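Local structure of ethylbenzene dehydrogenase alpha-subunit (Aromatoleum aromaticum, 2IVF) at residues Thr708-Asn711 / Lys717-Tyr720; Leu249-Cys254 / Ala305-Leu310; Ser344-Asp347 / Glu352-Gln355; Ala110-Cys115 / Val120-Leu125. The protein belongs to the molybdopterin oxidoreductase family and carries a molybdenum atom, two pterin guanine dinucleotide cofactors and an iron-sulfur cluster. All coordinates share one frame; numbering follows the deposited sequence.

Contact 1: residues Thr708-Asn711 / Lys717-Tyr720; sequences TEFN and KRRY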
# COMPACT_ATOMS: atom_id res chain seq x y z
N THR A 708 -24.87 16.39 39.05
CA THR A 708 -25.23 14.96 39.24
C THR A 708 -25.73 14.24 37.97
O THR A 708 -25.33 13.10 37.71
CB THR A 708 -26.28 14.77 40.35
OG1 THR A 708 -27.45 15.55 40.05
CG2 THR A 708 -25.70 15.22 41.70
N GLU A 709 -26.60 14.90 37.21
CA GLU A 709 -27.29 14.27 36.10
C GLU A 709 -27.24 15.13 34.86
O GLU A 709 -27.22 16.36 34.97
CB GLU A 709 -28.75 14.08 36.47
CG GLU A 709 -29.01 12.88 37.32
CD GLU A 709 -30.45 12.84 37.79
OE1 GLU A 709 -30.99 13.92 38.08
OE2 GLU A 709 -31.03 11.73 37.86
N PHE A 710 -27.25 14.48 33.70
CA PHE A 710 -27.47 15.14 32.42
C PHE A 710 -28.62 14.45 31.71
O PHE A 710 -28.92 13.29 32.00
CB PHE A 710 -26.21 15.09 31.55
CG PHE A 710 -25.74 13.70 31.24
CD1 PHE A 710 -24.96 13.01 32.14
CD2 PHE A 710 -26.07 13.08 30.04
CE1 PHE A 710 -24.50 11.74 31.85
CE2 PHE A 710 -25.62 11.80 29.74
CZ PHE A 710 -24.84 11.13 30.64
N ASN A 711 -29.26 15.16 30.78
CA ASN A 711 -30.35 14.61 29.96
C ASN A 711 -29.86 13.94 28.70
O ASN A 711 -29.09 14.54 27.94
CB ASN A 711 -31.30 15.71 29.48
CG ASN A 711 -32.22 16.20 30.56
OD1 ASN A 711 -32.01 15.97 31.75
ND2 ASN A 711 -33.26 16.89 30.15
N LYS A 717 -32.74 11.13 32.44
CA LYS A 717 -31.58 11.56 33.20
C LYS A 717 -30.57 10.43 33.35
O LYS A 717 -30.94 9.30 33.65
CB LYS A 717 -32.02 12.02 34.59
CG LYS A 717 -32.43 13.51 34.68
CD LYS A 717 -33.51 13.88 33.69
CE LYS A 717 -34.14 15.24 34.00
NZ LYS A 717 -35.12 15.63 32.93
N ARG A 718 -29.29 10.75 33.16
CA ARG A 718 -28.19 9.82 33.40
C ARG A 718 -27.19 10.44 34.35
O ARG A 718 -26.93 11.64 34.29
CB ARG A 718 -27.49 9.47 32.09
CG ARG A 718 -28.34 8.68 31.14
CD ARG A 718 -27.65 8.40 29.87
NE ARG A 718 -28.61 7.87 28.92
CZ ARG A 718 -28.33 7.02 27.94
NH1 ARG A 718 -27.08 6.59 27.74
NH2 ARG A 718 -29.31 6.63 27.15
N ARG A 719 -26.64 9.62 35.24
CA ARG A 719 -25.71 10.13 36.22
C ARG A 719 -24.29 10.21 35.67
O ARG A 719 -23.80 9.28 35.02
CB ARG A 719 -25.73 9.28 37.48
CG ARG A 719 -27.05 9.26 38.20
CD ARG A 719 -26.95 8.49 39.50
NE ARG A 719 -26.00 9.10 40.43
CZ ARG A 719 -26.32 9.92 41.43
NH1 ARG A 719 -27.59 10.26 41.68
NH2 ARG A 719 -25.36 10.42 42.20
N TYR A 720 -23.63 11.34 35.92
CA TYR A 720 -22.23 11.49 35.55
C TYR A 720 -21.36 10.49 36.32
O TYR A 720 -20.37 9.97 35.78
CB TYR A 720 -21.69 12.86 35.89
CG TYR A 720 -22.22 13.99 35.07
CD1 TYR A 720 -21.79 14.17 33.77
CD2 TYR A 720 -23.10 14.91 35.61
CE1 TYR A 720 -22.25 15.21 33.00
CE2 TYR A 720 -23.56 15.98 34.85
CZ TYR A 720 -23.14 16.13 33.55
OH TYR A 720 -23.59 17.17 32.78
O HOH W 1 -29.92 9.60 39.24
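Phe710 and Arg718 sit opposite each other as the hydrogen-bonded pair of a small antiparallel two-stranded sheet; the centre of the contact lies about 35 Å from the centre of the chain. Phe710 N donates to Arg718 O at 2.9 Å, and Arg718 N returns the bond to Phe710 O at 2.8 Å, nearly straight at 169°. Two residues along, past the non-hydrogen-bonded pair Glu709/Arg719, Tyr720 N bonds to Thr708 O at 3.0 Å. With only five residues between the segments, this is a beta hairpin. On the Phe710 side, CB of Arg718 lies over the ring in a CH-pi contact, 3.9 Å from the centroid; beyond it the arginine runs out extended, and its NH1 is taken by the carbonyls of Tyr208 and Leu209. The Tyr720 ring meets Phe710 obliquely, with planes at 45°, while its hydroxyl bonds to Glu179 of helix 163-181. On the other face the Glu709 and Lys717 side chains cross at about a right angle, with Glu709 OE2 3.4 Å from Lys717 CB. Lys717 bends at chi2 (55°), which lays its CD and CE alongside Asn711 OD1. Arg719 has its salt bridge to Asp721; a water donating to Glu709 OE2 bonds only weakly to Arg719 NH1.

Contact 2: residues Leu249-Cys254 / Ala305-Leu310; sequences LIFMTC and AFWLGL. With MGD (2-amino-5,6-dimercapto-7-methyl-3,7,8a,9-tetrahydro-8-oxa-1,3,9,10-tetraaza-anthracen-4-one guanosine dinucleotide), chain M.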
# COMPACT_ATOMS: atom_id res chain seq x y z
N LEU A 249 -14.31 -17.24 -14.63
CA LEU A 249 -14.28 -15.89 -15.19
C LEU A 249 -14.38 -14.97 -14.01
O LEU A 249 -15.24 -15.20 -13.15
CB LEU A 249 -15.49 -15.62 -16.08
CG LEU A 249 -15.66 -14.26 -16.76
CD1 LEU A 249 -14.44 -13.96 -17.64
CD2 LEU A 249 -17.00 -14.24 -17.60
N ILE A 250 -13.42 -14.05 -13.89
CA ILE A 250 -13.29 -13.17 -12.73
C ILE A 250 -13.32 -11.72 -13.20
O ILE A 250 -12.52 -11.30 -14.08
CB ILE A 250 -11.98 -13.41 -11.96
CG1 ILE A 250 -11.88 -14.87 -11.47
CG2 ILE A 250 -11.83 -12.39 -10.81
CD1 ILE A 250 -10.48 -15.38 -11.12
N PHE A 251 -14.22 -10.94 -12.63
CA PHE A 251 -14.32 -9.50 -12.88
C PHE A 251 -13.87 -8.67 -11.68
O PHE A 251 -14.54 -8.67 -10.64
CB PHE A 251 -15.78 -9.10 -13.19
CG PHE A 251 -16.26 -9.56 -14.51
CD1 PHE A 251 -15.95 -8.86 -15.67
CD2 PHE A 251 -17.07 -10.67 -14.61
CE1 PHE A 251 -16.39 -9.29 -16.90
CE2 PHE A 251 -17.54 -11.08 -15.83
CZ PHE A 251 -17.18 -10.41 -16.98
N MET A 252 -12.75 -7.96 -11.84
CA MET A 252 -12.30 -6.98 -10.85
C MET A 252 -12.80 -5.65 -11.32
O MET A 252 -12.40 -5.21 -12.40
CB MET A 252 -10.77 -6.96 -10.79
CG MET A 252 -10.20 -8.26 -10.27
SD MET A 252 -10.46 -8.30 -8.48
CE MET A 252 -10.68 -10.03 -8.18
N THR A 253 -13.69 -5.00 -10.55
CA THR A 253 -14.33 -3.79 -11.04
C THR A 253 -14.43 -2.80 -9.90
O THR A 253 -14.55 -3.19 -8.74
CB THR A 253 -15.72 -4.10 -11.60
OG1 THR A 253 -16.26 -2.88 -12.10
CG2 THR A 253 -16.68 -4.74 -10.58
N CYS A 254 -14.33 -1.51 -10.21
CA CYS A 254 -14.36 -0.49 -9.18
C CYS A 254 -13.42 -0.86 -8.04
O CYS A 254 -13.72 -0.59 -6.92
CB CYS A 254 -15.78 -0.29 -8.66
SG CYS A 254 -16.74 0.58 -9.86
N ALA A 305 -24.01 0.71 -18.36
CA ALA A 305 -24.21 0.49 -19.78
C ALA A 305 -23.46 -0.78 -20.21
O ALA A 305 -23.92 -1.53 -21.08
CB ALA A 305 -23.76 1.72 -20.58
N PHE A 306 -22.28 -0.98 -19.66
CA PHE A 306 -21.51 -2.19 -20.01
C PHE A 306 -22.31 -3.42 -19.61
O PHE A 306 -22.55 -4.32 -20.41
CB PHE A 306 -20.11 -2.16 -19.40
CG PHE A 306 -19.39 -3.50 -19.47
CD1 PHE A 306 -18.78 -3.93 -20.65
CD2 PHE A 306 -19.35 -4.32 -18.38
CE1 PHE A 306 -18.16 -5.18 -20.70
CE2 PHE A 306 -18.76 -5.55 -18.44
CZ PHE A 306 -18.16 -5.97 -19.61
N TRP A 307 -22.77 -3.44 -18.37
CA TRP A 307 -23.42 -4.62 -17.84
C TRP A 307 -24.80 -4.81 -18.44
O TRP A 307 -25.21 -5.95 -18.67
CB TRP A 307 -23.49 -4.58 -16.32
CG TRP A 307 -22.23 -4.79 -15.69
CD1 TRP A 307 -21.49 -3.87 -15.07
CD2 TRP A 307 -21.51 -6.02 -15.60
NE1 TRP A 307 -20.34 -4.42 -14.59
CE2 TRP A 307 -20.33 -5.76 -14.90
CE3 TRP A 307 -21.76 -7.33 -16.05
CZ2 TRP A 307 -19.39 -6.74 -14.63
CZ3 TRP A 307 -20.81 -8.30 -15.78
CH2 TRP A 307 -19.66 -8.01 -15.07
N LEU A 308 -25.48 -3.74 -18.78
CA LEU A 308 -26.74 -3.89 -19.47
C LEU A 308 -26.50 -4.44 -20.91
O LEU A 308 -27.29 -5.21 -21.45
CB LEU A 308 -27.48 -2.56 -19.47
CG LEU A 308 -27.94 -2.09 -18.07
CD1 LEU A 308 -28.48 -0.65 -18.10
CD2 LEU A 308 -29.01 -3.05 -17.51
N GLY A 309 -25.42 -4.00 -21.54
CA GLY A 309 -25.03 -4.54 -22.85
C GLY A 309 -24.82 -6.04 -22.78
O GLY A 309 -25.31 -6.80 -23.64
N LEU A 310 -24.15 -6.49 -21.72
CA LEU A 310 -23.94 -7.92 -21.49
C LEU A 310 -25.28 -8.63 -21.31
O LEU A 310 -25.48 -9.74 -21.80
CB LEU A 310 -23.05 -8.17 -20.27
CG LEU A 310 -21.55 -8.39 -20.54
CD1 LEU A 310 -20.90 -7.33 -21.44
CD2 LEU A 310 -20.78 -8.61 -19.24
PB MGD M . -10.58 1.54 -4.71
O1B MGD M . -9.18 1.65 -4.22
O2B MGD M . -11.41 2.77 -4.56
O3B MGD M . -11.43 0.36 -4.11
O3A MGD M . -10.14 -0.69 -2.18
PA MGD M . -10.98 -1.07 -3.48
O1A MGD M . -10.07 -1.83 -4.33
O2A MGD M . -12.24 -1.69 -3.10
O5' MGD M . -10.58 1.14 -6.27
C5' MGD M . -9.80 1.92 -7.19
C4' MGD M . -10.19 1.58 -8.62
O4' MGD M . -11.51 2.04 -8.89
C3' MGD M . -9.31 2.49 -9.45
O3' MGD M . -8.14 1.76 -9.77
C2' MGD M . -10.19 2.78 -10.68
O2' MGD M . -9.59 2.18 -11.84
C1' MGD M . -11.53 2.12 -10.33
N9 MGD M . -12.63 3.02 -10.75
C8 MGD M . -12.83 4.31 -10.43
N7 MGD M . -13.97 4.76 -10.97
C5 MGD M . -14.51 3.71 -11.64
C6 MGD M . -15.63 3.50 -12.43
O6 MGD M . -16.47 4.36 -12.72
N1 MGD M . -15.82 2.22 -12.95
C2 MGD M . -14.95 1.14 -12.76
N2 MGD M . -15.22 -0.09 -13.33
N3 MGD M . -13.89 1.35 -11.97
C4 MGD M . -13.65 2.60 -11.46
C10 MGD M . -10.70 0.06 -1.16
C11 MGD M . -10.38 -0.62 0.15
O11 MGD M . -9.02 -0.72 0.26
C12 MGD M . -11.00 0.05 1.39
S12 MGD M . -12.57 0.84 1.33
C13 MGD M . -10.32 0.04 2.58
S13 MGD M . -11.03 0.77 3.98
C14 MGD M . -8.97 -0.58 2.67
N15 MGD M . -7.98 0.53 2.60
C16 MGD M . -6.69 0.34 2.08
C17 MGD M . -5.71 1.30 2.13
O17 MGD M . -5.92 2.42 2.64
N18 MGD M . -4.45 0.99 1.56
C19 MGD M . -4.17 -0.22 1.00
N19 MGD M . -2.94 -0.40 0.48
N20 MGD M . -5.17 -1.11 0.93
C21 MGD M . -6.37 -0.88 1.48
N22 MGD M . -7.38 -1.83 1.40
C23 MGD M . -8.77 -1.50 1.43
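Trp307 drives the edge of its indole into the face of Phe251, a T-shaped aromatic pair with planes at 69°. The touching atom is CH2, the far corner of the six-membered ring. Trp307 CH2 stands over the middle of the phenyl ring, at near-equal distances from all six carbons, the shortest being 3.7 Å to Phe251 CD2. The centroids of the phenyl and the six-membered indole ring are 4.9 Å apart. The two side chains come from opposite directions: Phe251 leaves its strand toward the helix, with CG anti to its own carbonyl carbon (chi1 -71°), and Trp307 reaches back from helix 303-316. No hydrogen bond joins the segments, and the ring pair makes the direct contact between them. Within the helix, Phe306 CE2 lies 3.8 Å above the plane of the Trp307 indole, over its centre, so one face of the indole is already occupied. Strand 249-253 is an inner strand of a four-stranded parallel sheet, between 277-281 and 440-444, and the helix packs against that sheet in the alpha/beta manner of the molybdopterin oxidoreductase family. Leu461, Ala464 and Met465 of helix 454-467 also pack on Trp307. The C-terminal end of the strand leads into the pocket of the guanosine dinucleotide MGD. Thr253 OG1, anti to the backbone N (chi1 -178°), lies 3.2 Å from the MGD amino nitrogen N2. Next to it, Cys254 SG rests 3.5 Å from MGD C2, and Cys254 CA comes within 3.4 Å of MGD N3. Asp303, at the start of the same helix, is hydrogen-bonded to MGD.

Contact 3: residues Ser344-Asp347 / Glu352-Gln355; sequences SAED and EAKQ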
# COMPACT_ATOMS: atom_id res chain seq x y z
N SER A 344 -50.76 -7.15 -7.62
CA SER A 344 -50.92 -7.69 -6.27
C SER A 344 -52.25 -8.39 -6.10
O SER A 344 -53.20 -8.18 -6.88
CB SER A 344 -50.77 -6.60 -5.21
OG SER A 344 -51.99 -5.90 -5.00
N ALA A 345 -52.31 -9.24 -5.08
CA ALA A 345 -53.52 -9.99 -4.79
C ALA A 345 -54.60 -9.02 -4.34
O ALA A 345 -55.77 -9.27 -4.56
CB ALA A 345 -53.24 -11.03 -3.73
N GLU A 346 -54.19 -7.91 -3.72
CA GLU A 346 -55.11 -6.82 -3.37
C GLU A 346 -55.84 -6.34 -4.61
O GLU A 346 -57.05 -6.20 -4.60
CB GLU A 346 -54.37 -5.63 -2.72
CG GLU A 346 -55.33 -4.69 -2.00
CD GLU A 346 -54.72 -3.41 -1.42
OE1 GLU A 346 -53.52 -3.19 -1.49
OE2 GLU A 346 -55.50 -2.59 -0.89
N ASP A 347 -55.09 -6.08 -5.68
CA ASP A 347 -55.67 -5.65 -6.95
C ASP A 347 -56.60 -6.71 -7.51
O ASP A 347 -57.69 -6.37 -8.01
CB ASP A 347 -54.58 -5.38 -7.99
CG ASP A 347 -53.51 -4.41 -7.51
OD1 ASP A 347 -53.83 -3.50 -6.73
OD2 ASP A 347 -52.35 -4.55 -7.95
N GLU A 352 -53.53 -9.88 -0.14
CA GLU A 352 -52.38 -9.12 0.32
C GLU A 352 -51.78 -8.23 -0.76
O GLU A 352 -51.72 -8.59 -1.93
CB GLU A 352 -51.30 -10.06 0.85
CG GLU A 352 -51.74 -10.89 2.04
CD GLU A 352 -50.69 -11.92 2.41
OE1 GLU A 352 -49.56 -11.82 1.88
OE2 GLU A 352 -51.00 -12.83 3.20
N ALA A 353 -51.32 -7.07 -0.31
CA ALA A 353 -50.74 -6.06 -1.16
C ALA A 353 -49.39 -6.50 -1.70
O ALA A 353 -48.97 -6.02 -2.75
CB ALA A 353 -50.57 -4.76 -0.35
N LYS A 354 -48.72 -7.39 -0.97
CA LYS A 354 -47.39 -7.84 -1.33
C LYS A 354 -47.43 -9.30 -1.81
O LYS A 354 -46.40 -9.94 -1.85
CB LYS A 354 -46.45 -7.64 -0.14
CG LYS A 354 -46.25 -6.14 0.18
CD LYS A 354 -44.86 -5.80 0.59
CE LYS A 354 -44.53 -6.23 2.00
NZ LYS A 354 -43.09 -5.98 2.29
N GLN A 355 -48.61 -9.80 -2.15
CA GLN A 355 -48.72 -11.08 -2.83
C GLN A 355 -48.67 -10.81 -4.33
O GLN A 355 -49.52 -10.10 -4.89
CB GLN A 355 -49.99 -11.82 -2.44
CG GLN A 355 -50.24 -13.13 -3.21
CD GLN A 355 -49.16 -14.18 -2.99
OE1 GLN A 355 -49.05 -14.75 -1.91
NE2 GLN A 355 -48.37 -14.46 -4.01
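The carbonyl of Glu352 is met from above its plane by Glu346 N, that of Gln355 closer to its plane by Ala345 N. Glu352 O accepts from Glu346 N at 3.1 Å, with the donor 64° out of the carbonyl plane. Gln355 O takes Ala345 N at 2.9 Å, the donor tilted just 18° from that carbonyl's plane, and the same oxygen receives a CA-H...O contact from Ser344. The Glu346 carboxylate brings OE1 to 3.5 Å from Ala353 CB; CG anti to the backbone N (chi1 -164°) and an extended chain beyond carry that end to the methyl. Ala345 CB packs against Gln355 CB at 3.6 Å. The amide of Gln355 turns away at a bent chi2, and its NE2 bonds to the carbonyl of Ala369. Residues 352-355 form a type I beta turn, whose closing bond from Gln355 N to Glu352 O is weak. Both end carbonyls of the turn, of Glu352 and Gln355, accept from the first NH groups of helix 345-349. Ser344 occupies the N-cap: its OG accepts from Asp347 N at 3.2 Å, while Asp347 OD2 accepts from Ser344 N, from above the carboxylate plane. This reciprocal pair is a capping box.

Contact 4: residues Ala110-Cys115 / Val120-Leu125; sequences AQTPAC and VDYNPL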
# COMPACT_ATOMS: atom_id res chain seq x y z
N ALA A 110 3.77 -16.80 7.95
CA ALA A 110 3.45 -17.68 6.81
C ALA A 110 3.02 -19.08 7.33
O ALA A 110 3.61 -20.13 7.01
CB ALA A 110 4.69 -17.77 5.83
N GLN A 111 1.99 -19.06 8.17
CA GLN A 111 1.44 -20.24 8.81
C GLN A 111 -0.09 -20.27 8.63
O GLN A 111 -0.82 -20.62 9.55
CB GLN A 111 1.81 -20.24 10.32
CG GLN A 111 3.30 -20.44 10.55
CD GLN A 111 3.71 -20.48 11.99
OE1 GLN A 111 3.13 -19.84 12.84
NE2 GLN A 111 4.73 -21.26 12.27
N THR A 112 -0.54 -19.94 7.43
CA THR A 112 -1.98 -19.97 7.11
C THR A 112 -2.21 -20.97 5.99
O THR A 112 -2.08 -20.65 4.82
CB THR A 112 -2.49 -18.59 6.75
OG1 THR A 112 -2.08 -17.68 7.75
CG2 THR A 112 -4.02 -18.60 6.59
N PRO A 113 -2.52 -22.21 6.36
CA PRO A 113 -2.71 -23.27 5.36
C PRO A 113 -3.92 -23.08 4.43
O PRO A 113 -4.77 -22.27 4.71
CB PRO A 113 -2.89 -24.53 6.21
CG PRO A 113 -2.20 -24.20 7.49
CD PRO A 113 -2.63 -22.76 7.72
N ALA A 114 -3.95 -23.84 3.34
CA ALA A 114 -5.13 -23.89 2.49
C ALA A 114 -6.32 -24.55 3.23
O ALA A 114 -6.14 -25.33 4.18
CB ALA A 114 -4.77 -24.71 1.20
N CYS A 115 -7.53 -24.30 2.72
CA CYS A 115 -8.74 -24.93 3.22
C CYS A 115 -8.71 -26.43 3.07
O CYS A 115 -9.21 -27.14 3.96
CB CYS A 115 -9.97 -24.32 2.53
SG CYS A 115 -10.07 -24.56 0.78
N VAL A 120 -4.79 -23.43 -2.93
CA VAL A 120 -3.59 -22.71 -2.60
C VAL A 120 -3.73 -22.17 -1.20
O VAL A 120 -4.81 -21.73 -0.77
CB VAL A 120 -3.35 -21.54 -3.58
CG1 VAL A 120 -2.10 -20.72 -3.16
CG2 VAL A 120 -3.29 -22.07 -5.06
N ASP A 121 -2.63 -22.21 -0.45
CA ASP A 121 -2.61 -21.63 0.88
C ASP A 121 -2.58 -20.11 0.82
O ASP A 121 -2.63 -19.50 -0.27
CB ASP A 121 -1.47 -22.23 1.75
CG ASP A 121 -0.05 -21.89 1.25
OD1 ASP A 121 0.14 -20.82 0.65
OD2 ASP A 121 0.90 -22.73 1.43
N TYR A 122 -2.65 -19.49 2.00
CA TYR A 122 -2.74 -18.04 2.08
C TYR A 122 -1.33 -17.42 2.30
O TYR A 122 -1.22 -16.20 2.46
CB TYR A 122 -3.65 -17.60 3.21
CG TYR A 122 -5.13 -17.70 2.96
CD1 TYR A 122 -5.76 -18.93 3.01
CD2 TYR A 122 -5.91 -16.56 2.72
CE1 TYR A 122 -7.14 -19.03 2.79
CE2 TYR A 122 -7.31 -16.66 2.49
CZ TYR A 122 -7.90 -17.89 2.55
OH TYR A 122 -9.25 -18.05 2.36
N ASN A 123 -0.29 -18.24 2.31
CA ASN A 123 1.03 -17.79 2.70
C ASN A 123 1.71 -16.94 1.64
O ASN A 123 1.52 -17.18 0.45
CB ASN A 123 1.88 -18.98 3.00
CG ASN A 123 1.42 -19.71 4.23
OD1 ASN A 123 1.03 -19.07 5.21
ND2 ASN A 123 1.48 -21.02 4.19
N PRO A 124 2.58 -16.01 2.05
CA PRO A 124 2.91 -15.62 3.41
C PRO A 124 2.06 -14.56 4.00
O PRO A 124 2.28 -14.21 5.16
CB PRO A 124 4.33 -15.05 3.26
CG PRO A 124 4.37 -14.44 1.88
CD PRO A 124 3.42 -15.29 1.04
N LEU A 125 1.13 -14.03 3.21
CA LEU A 125 0.38 -12.84 3.59
C LEU A 125 1.33 -11.64 3.68
O LEU A 125 2.47 -11.71 3.23
CB LEU A 125 -0.40 -13.04 4.92
CG LEU A 125 -1.55 -14.07 4.89
CD1 LEU A 125 -1.98 -14.37 6.33
CD2 LEU A 125 -2.72 -13.60 3.96
O HOH W 2 1.73 -14.72 7.86
O HOH W 3 -7.17 -22.24 0.56
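A cis peptide bond precedes Pro124, whose ring packs against Ala110, Ala110 CB lying 3.8 Å from Pro124 CB. Just before it, the Asn123 side chain stands in for a backbone partner: its OD1 accepts Thr112 N at 2.9 Å, in the carbonyl plane, on a lone pair and nearly straight at 169°. CG anti to its own carbonyl carbon (chi1 -68°) aims the amide across at residues 110-112. Thr112 answers through its carbonyl, which takes Tyr122 N at 3.1 Å, and its CG2 presses on Tyr122 CB at 3.5 Å. Leu125 CD1 approaches Thr112 OG1, whose hydrogen bond goes to Gln767. Two waters extend the link at the ends, one from Ala110 N to Pro124 O and one from Cys115 N to Val120 O. Asp121 OD1 receives Asn123 N from above the carboxylate plane, closing an Asx turn. That carboxylate also makes a salt bridge to Arg233 of the beta-subunit, and its OD2 accepts from Trp337 N of that subunit. One backbone bond, the Asn123 amide and two waters thus join the segments; the Asp121 carboxylate shapes 121-123 from within and anchors the loop to the neighbouring subunit, its charge probably steadied by that arginine.

From the N terminus, contact 4 comes first: it folds back the loop between strand 102-108 and helix 134-137, where the beta-subunit also packs. Contact 2 then closes a loop of fifty residues, bringing helix 303-316 onto strand 249-253 beside the MGD pocket. Contact 3 follows soon after, a short local closure joining the start of helix 345-349 to the turn that leads into strand 356-360. Contact 1 comes last, a hairpin following helix 687-704. The four are in series, none nesting or crossing. Contacts 2 and 4 come closest, about 12 Å between nearest atoms, whereas contacts 1 and 2 lie on opposite sides of the chain's centre, their own centres 55 Å apart.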